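Hypothetical aldose 1-epimerase (Klebsiella pneumoniae subsp. pneumoniae MGH 78578, PDB 3TY1) is of unknown function but belongs to the galactose mutarotase-like superfamily and probably binds carbohydrate, possibly as an aldose 1-epimerase. Local coordinates at residues V39-L51 with P86-L98. Numbering follows the deposited sequence.
Sequences VLHGGKQEGSKIL and PVKEVVNPAFINL
Gln45 reaches across to the loop 86-98 with its amide oxygen: OE1 takes the backbone N-H of Val90 in the carbonyl plane, on a lone pair, at 3.1 Å and nearly straight (171°). CG stands anti to the backbone N (chi1 152°) and the chain runs out extended, laying CB and CG over the carbonyl oxygen of Val90. A water bridges the same OE1 to Lys88 O, while NE2 bonds back to His41 O and on to Ala10 O of the second subunit, so both ends of this buried amide are engaged. That Val90 oxygen also accepts the Ser48 hydroxyl, OG to O 2.7 Å.

Next door, Lys44 is gripped through its backbone. Its N-H meets Glu89 OE1 at 2.9 Å from above the carboxylate plane, and its O receives Asn92 N, also at 2.9 Å. Ser145 of the second subunit holds the other carboxylate oxygen of Glu89. The Lys44 aliphatic chain lies against Phe95 CB, then bends at chi3 (-64°), and NZ reaches Phe95 O through a water. Asn92 divides its amide: ND2 donates to Glu46 O, 3.0 Å away in the carbonyl plane, while OD1 accepts from Ala94 N in an Asx turn that fixes the amide's rotation. Glu46 O also sits at the edge of the Phe95 ring. On the apolar side, Val90 CG2 packs crosswise on Leu40 CD1 at 3.8 Å, and Ile50 CG2 touches the same methyl, 4.2 Å from Val90 CG2.

The type II turn Gln45-Ser48 shapes the hairpin loop presenting these groups; within 39-51, His41 ND1 bonds Glu46 OE2. Through Gln45 and Glu89 the joined loops form part of a subunit interface in this supersandwich protein. The hairpin links strands 33-39 and 49-55 of the six-stranded antiparallel sheet; the connection from strand 79-81 to helix 100-103 crosses it, with Val90 also touching strand 60-64.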
loop_
_atom_site.group_PDB
_atom_site.type_symbol
_atom_site.label_atom_id
_atom_site.label_comp_id
_atom_site.label_asym_id
_atom_site.label_seq_id
_atom_site.Cartn_x
_atom_site.Cartn_y
_atom_site.Cartn_z
ATOM N N VAL A 39 -9.686 -15.634 8.893
ATOM C CA VAL A 39 -9.033 -14.353 8.771
ATOM C C VAL A 39 -7.748 -14.485 9.538
ATOM O O VAL A 39 -7.766 -14.815 10.728
ATOM C CB VAL A 39 -9.861 -13.188 9.361
ATOM C CG1 VAL A 39 -9.129 -11.830 9.120
ATOM C CG2 VAL A 39 -11.225 -13.125 8.739
ATOM N N LEU A 40 -6.633 -14.225 8.879
ATOM C CA LEU A 40 -5.307 -14.379 9.491
ATOM C C LEU A 40 -4.802 -13.063 10.101
ATOM O O LEU A 40 -5.270 -11.964 9.788
ATOM C CB LEU A 40 -4.286 -14.914 8.479
ATOM C CG LEU A 40 -4.607 -16.269 7.860
ATOM C CD1 LEU A 40 -3.544 -16.498 6.740
ATOM C CD2 LEU A 40 -4.648 -17.349 8.936
ATOM N N HIS A 41 -3.791 -13.192 10.959
ATOM C CA HIS A 41 -3.243 -12.057 11.700
ATOM C C HIS A 41 -1.734 -12.228 11.856
ATOM O O HIS A 41 -1.192 -13.341 11.702
ATOM C CB HIS A 41 -3.918 -11.886 13.066
ATOM C CG HIS A 41 -5.399 -11.690 13.000
ATOM N ND1 HIS A 41 -5.976 -10.480 12.669
ATOM C CD2 HIS A 41 -6.427 -12.557 13.218
ATOM C CE1 HIS A 41 -7.295 -10.612 12.677
ATOM N NE2 HIS A 41 -7.594 -11.853 13.021
ATOM N N GLY A 42 -1.060 -11.121 12.143
ATOM C CA GLY A 42 0.374 -11.115 12.395
ATOM C C GLY A 42 1.208 -10.737 11.183
ATOM O O GLY A 42 0.889 -11.103 10.038
ATOM N N GLY A 43 2.283 -9.983 11.419
ATOM C CA GLY A 43 3.168 -9.622 10.320
ATOM C C GLY A 43 2.453 -8.946 9.157
ATOM O O GLY A 43 1.531 -8.179 9.363
ATOM N N LYS A 44 2.875 -9.263 7.935
ATOM C CA LYS A 44 2.272 -8.698 6.726
ATOM C C LYS A 44 1.020 -9.479 6.280
ATOM O O LYS A 44 0.406 -9.174 5.264
ATOM C CB LYS A 44 3.303 -8.640 5.616
ATOM C CG LYS A 44 4.395 -7.669 5.888
ATOM C CD LYS A 44 5.306 -7.444 4.691
ATOM C CE LYS A 44 6.070 -8.687 4.276
ATOM N NZ LYS A 44 7.163 -8.409 3.265
ATOM N N GLN A 45 0.604 -10.414 7.117
ATOM C CA GLN A 45 -0.535 -11.292 6.874
ATOM C C GLN A 45 -1.796 -10.734 7.533
ATOM O O GLN A 45 -2.869 -11.318 7.433
ATOM C CB GLN A 45 -0.061 -12.708 7.326
ATOM C CG GLN A 45 -0.974 -13.646 7.776
ATOM C CD GLN A 45 -0.315 -14.912 8.180
ATOM O OE1 GLN A 45 0.216 -15.644 7.331
ATOM N NE2 GLN A 45 -0.462 -15.263 9.442
ATOM N N GLU A 46 -1.698 -9.557 8.176
ATOM C CA GLU A 46 -2.831 -8.976 8.879
ATOM C C GLU A 46 -4.026 -8.735 7.944
ATOM O O GLU A 46 -3.897 -8.050 6.955
ATOM C CB GLU A 46 -2.471 -7.657 9.564
ATOM C CG GLU A 46 -3.663 -7.020 10.337
ATOM C CD GLU A 46 -4.336 -7.967 11.384
ATOM O OE1 GLU A 46 -3.617 -8.589 12.173
ATOM O OE2 GLU A 46 -5.572 -8.053 11.434
ATOM N N GLY A 47 -5.144 -9.372 8.246
ATOM C CA GLY A 47 -6.366 -9.218 7.454
ATOM C C GLY A 47 -6.496 -10.164 6.271
ATOM O O GLY A 47 -7.541 -10.209 5.680
ATOM N N SER A 48 -5.449 -10.925 5.933
ATOM C CA SER A 48 -5.499 -11.869 4.835
ATOM C C SER A 48 -6.427 -13.014 5.148
ATOM O O SER A 48 -6.454 -13.483 6.270
ATOM C CB SER A 48 -4.127 -12.465 4.548
ATOM O OG SER A 48 -3.261 -11.485 3.985
ATOM N N LYS A 49 -7.197 -13.464 4.153
ATOM C CA LYS A 49 -8.053 -14.632 4.353
ATOM C C LYS A 49 -7.517 -15.876 3.640
ATOM O O LYS A 49 -6.889 -15.775 2.573
ATOM C CB LYS A 49 -9.410 -14.342 3.802
ATOM C CG LYS A 49 -10.202 -13.236 4.473
ATOM C CD LYS A 49 -11.490 -12.934 3.691
ATOM C CE LYS A 49 -11.236 -12.051 2.438
ATOM N NZ LYS A 49 -12.453 -11.862 1.609
ATOM N N ILE A 50 -7.766 -17.031 4.244
ATOM C CA ILE A 50 -7.607 -18.324 3.590
ATOM C C ILE A 50 -8.951 -19.030 3.615
ATOM O O ILE A 50 -9.790 -18.786 4.519
ATOM C CB ILE A 50 -6.503 -19.240 4.199
ATOM C CG1 ILE A 50 -6.694 -19.481 5.680
ATOM C CG2 ILE A 50 -5.111 -18.655 3.868
ATOM C CD1 ILE A 50 -5.765 -20.566 6.233
ATOM N N LEU A 51 -9.165 -19.872 2.606
ATOM C CA LEU A 51 -10.393 -20.641 2.496
ATOM C C LEU A 51 -9.951 -22.056 2.164
ATOM O O LEU A 51 -9.231 -22.270 1.173
ATOM C CB LEU A 51 -11.310 -20.027 1.442
ATOM C CG LEU A 51 -12.605 -20.721 1.053
ATOM C CD1 LEU A 51 -13.511 -20.898 2.233
ATOM C CD2 LEU A 51 -13.318 -19.846 -0.079
ATOM N N PRO A 86 10.738 -19.122 1.139
ATOM C CA PRO A 86 11.118 -18.298 2.279
ATOM C C PRO A 86 10.014 -17.367 2.789
ATOM O O PRO A 86 10.109 -16.900 3.916
ATOM C CB PRO A 86 12.299 -17.472 1.735
ATOM C CG PRO A 86 12.110 -17.457 0.213
ATOM C CD PRO A 86 11.602 -18.851 -0.036
ATOM N N VAL A 87 9.046 -17.022 1.947
ATOM C CA VAL A 87 7.907 -16.170 2.309
ATOM C C VAL A 87 6.864 -17.136 2.959
ATOM O O VAL A 87 6.210 -17.943 2.270
ATOM C CB VAL A 87 7.287 -15.473 1.085
ATOM C CG1 VAL A 87 6.043 -14.649 1.497
ATOM C CG2 VAL A 87 8.322 -14.603 0.345
ATOM N N LYS A 88 6.770 -17.091 4.274
ATOM C CA LYS A 88 5.913 -17.993 5.032
ATOM C C LYS A 88 4.524 -17.400 5.280
ATOM O O LYS A 88 3.579 -18.125 5.513
ATOM C CB LYS A 88 6.539 -18.326 6.374
ATOM C CG LYS A 88 7.933 -18.901 6.317
ATOM C CD LYS A 88 8.007 -20.257 5.725
ATOM C CE LYS A 88 9.470 -20.807 5.733
ATOM N NZ LYS A 88 9.639 -21.859 4.615
ATOM N N GLU A 89 4.388 -16.101 5.188
ATOM C CA GLU A 89 3.109 -15.440 5.444
ATOM C C GLU A 89 2.244 -15.377 4.170
ATOM O O GLU A 89 2.779 -15.385 3.074
ATOM C CB GLU A 89 3.419 -14.024 5.943
ATOM C CG GLU A 89 3.988 -14.155 7.406
ATOM C CD GLU A 89 4.445 -12.856 8.040
ATOM O OE1 GLU A 89 4.292 -11.756 7.430
ATOM O OE2 GLU A 89 4.997 -12.978 9.159
ATOM N N VAL A 90 0.927 -15.311 4.379
ATOM C CA VAL A 90 -0.053 -15.048 3.352
ATOM C C VAL A 90 -0.148 -13.509 3.316
ATOM O O VAL A 90 -0.963 -12.896 4.040
ATOM C CB VAL A 90 -1.401 -15.723 3.693
ATOM C CG1 VAL A 90 -2.473 -15.429 2.584
ATOM C CG2 VAL A 90 -1.178 -17.276 3.935
ATOM N N VAL A 91 0.676 -12.902 2.462
ATOM C CA VAL A 91 0.885 -11.460 2.497
ATOM C C VAL A 91 -0.330 -10.723 1.959
ATOM O O VAL A 91 -0.792 -10.973 0.818
ATOM C CB VAL A 91 2.171 -11.050 1.784
ATOM C CG1 VAL A 91 2.375 -9.521 1.800
ATOM C CG2 VAL A 91 3.384 -11.829 2.386
ATOM N N ASN A 92 -0.869 -9.820 2.782
ATOM C CA ASN A 92 -1.997 -8.991 2.363
ATOM C C ASN A 92 -1.411 -8.063 1.286
ATOM O O ASN A 92 -0.409 -7.398 1.531
ATOM C CB ASN A 92 -2.501 -8.165 3.521
ATOM C CG ASN A 92 -3.767 -7.369 3.203
ATOM O OD1 ASN A 92 -3.882 -6.740 2.153
ATOM N ND2 ASN A 92 -4.677 -7.305 4.191
ATOM N N PRO A 93 -2.035 -7.992 0.087
ATOM C CA PRO A 93 -1.489 -7.085 -0.954
ATOM C C PRO A 93 -1.293 -5.608 -0.538
ATOM O O PRO A 93 -0.493 -4.920 -1.164
ATOM C CB PRO A 93 -2.539 -7.176 -2.046
ATOM C CG PRO A 93 -3.034 -8.573 -1.939
ATOM C CD PRO A 93 -3.131 -8.816 -0.461
ATOM N N ALA A 94 -2.003 -5.143 0.499
ATOM C CA ALA A 94 -1.773 -3.795 1.082
ATOM C C ALA A 94 -0.335 -3.541 1.527
ATOM O O ALA A 94 0.109 -2.392 1.615
ATOM C CB ALA A 94 -2.729 -3.554 2.240
ATOM N N PHE A 95 0.405 -4.610 1.821
ATOM C CA PHE A 95 1.797 -4.521 2.236
ATOM C C PHE A 95 2.792 -4.871 1.131
ATOM O O PHE A 95 3.976 -5.068 1.421
ATOM C CB PHE A 95 2.053 -5.464 3.428
ATOM C CG PHE A 95 1.292 -5.083 4.648
ATOM C CD1 PHE A 95 1.553 -3.868 5.298
ATOM C CD2 PHE A 95 0.321 -5.904 5.153
ATOM C CE1 PHE A 95 0.853 -3.509 6.457
ATOM C CE2 PHE A 95 -0.411 -5.523 6.280
ATOM C CZ PHE A 95 -0.130 -4.335 6.929
ATOM N N ILE A 96 2.339 -4.986 -0.116
ATOM C CA ILE A 96 3.275 -5.270 -1.220
ATOM C C ILE A 96 3.227 -4.092 -2.143
ATOM O O ILE A 96 2.127 -3.638 -2.464
ATOM C CB ILE A 96 2.861 -6.536 -2.021
ATOM C CG1 ILE A 96 3.002 -7.782 -1.137
ATOM C CG2 ILE A 96 3.701 -6.666 -3.347
ATOM C CD1 ILE A 96 3.046 -9.053 -1.877
ATOM N N ASN A 97 4.396 -3.600 -2.570
ATOM C CA ASN A 97 4.489 -2.595 -3.631
ATOM C C ASN A 97 5.060 -3.339 -4.842
ATOM O O ASN A 97 6.252 -3.636 -4.876
ATOM C CB ASN A 97 5.398 -1.415 -3.230
ATOM C CG ASN A 97 5.501 -0.379 -4.320
ATOM O OD1 ASN A 97 5.108 -0.622 -5.466
ATOM N ND2 ASN A 97 5.983 0.813 -3.971
ATOM N N LEU A 98 4.202 -3.674 -5.794
ATOM C CA LEU A 98 4.593 -4.461 -6.982
ATOM C C LEU A 98 5.662 -3.781 -7.845
ATOM O O LEU A 98 6.482 -4.475 -8.495
ATOM C CB LEU A 98 3.348 -4.856 -7.825
ATOM C CG LEU A 98 2.306 -5.782 -7.180
ATOM C CD1 LEU A 98 0.992 -5.825 -8.064
ATOM C CD2 LEU A 98 2.852 -7.204 -6.933
HETATM O O HOH W 1 5.945 -7.026 1.107
HETATM O O HOH W 2 1.771 -17.933 7.832
#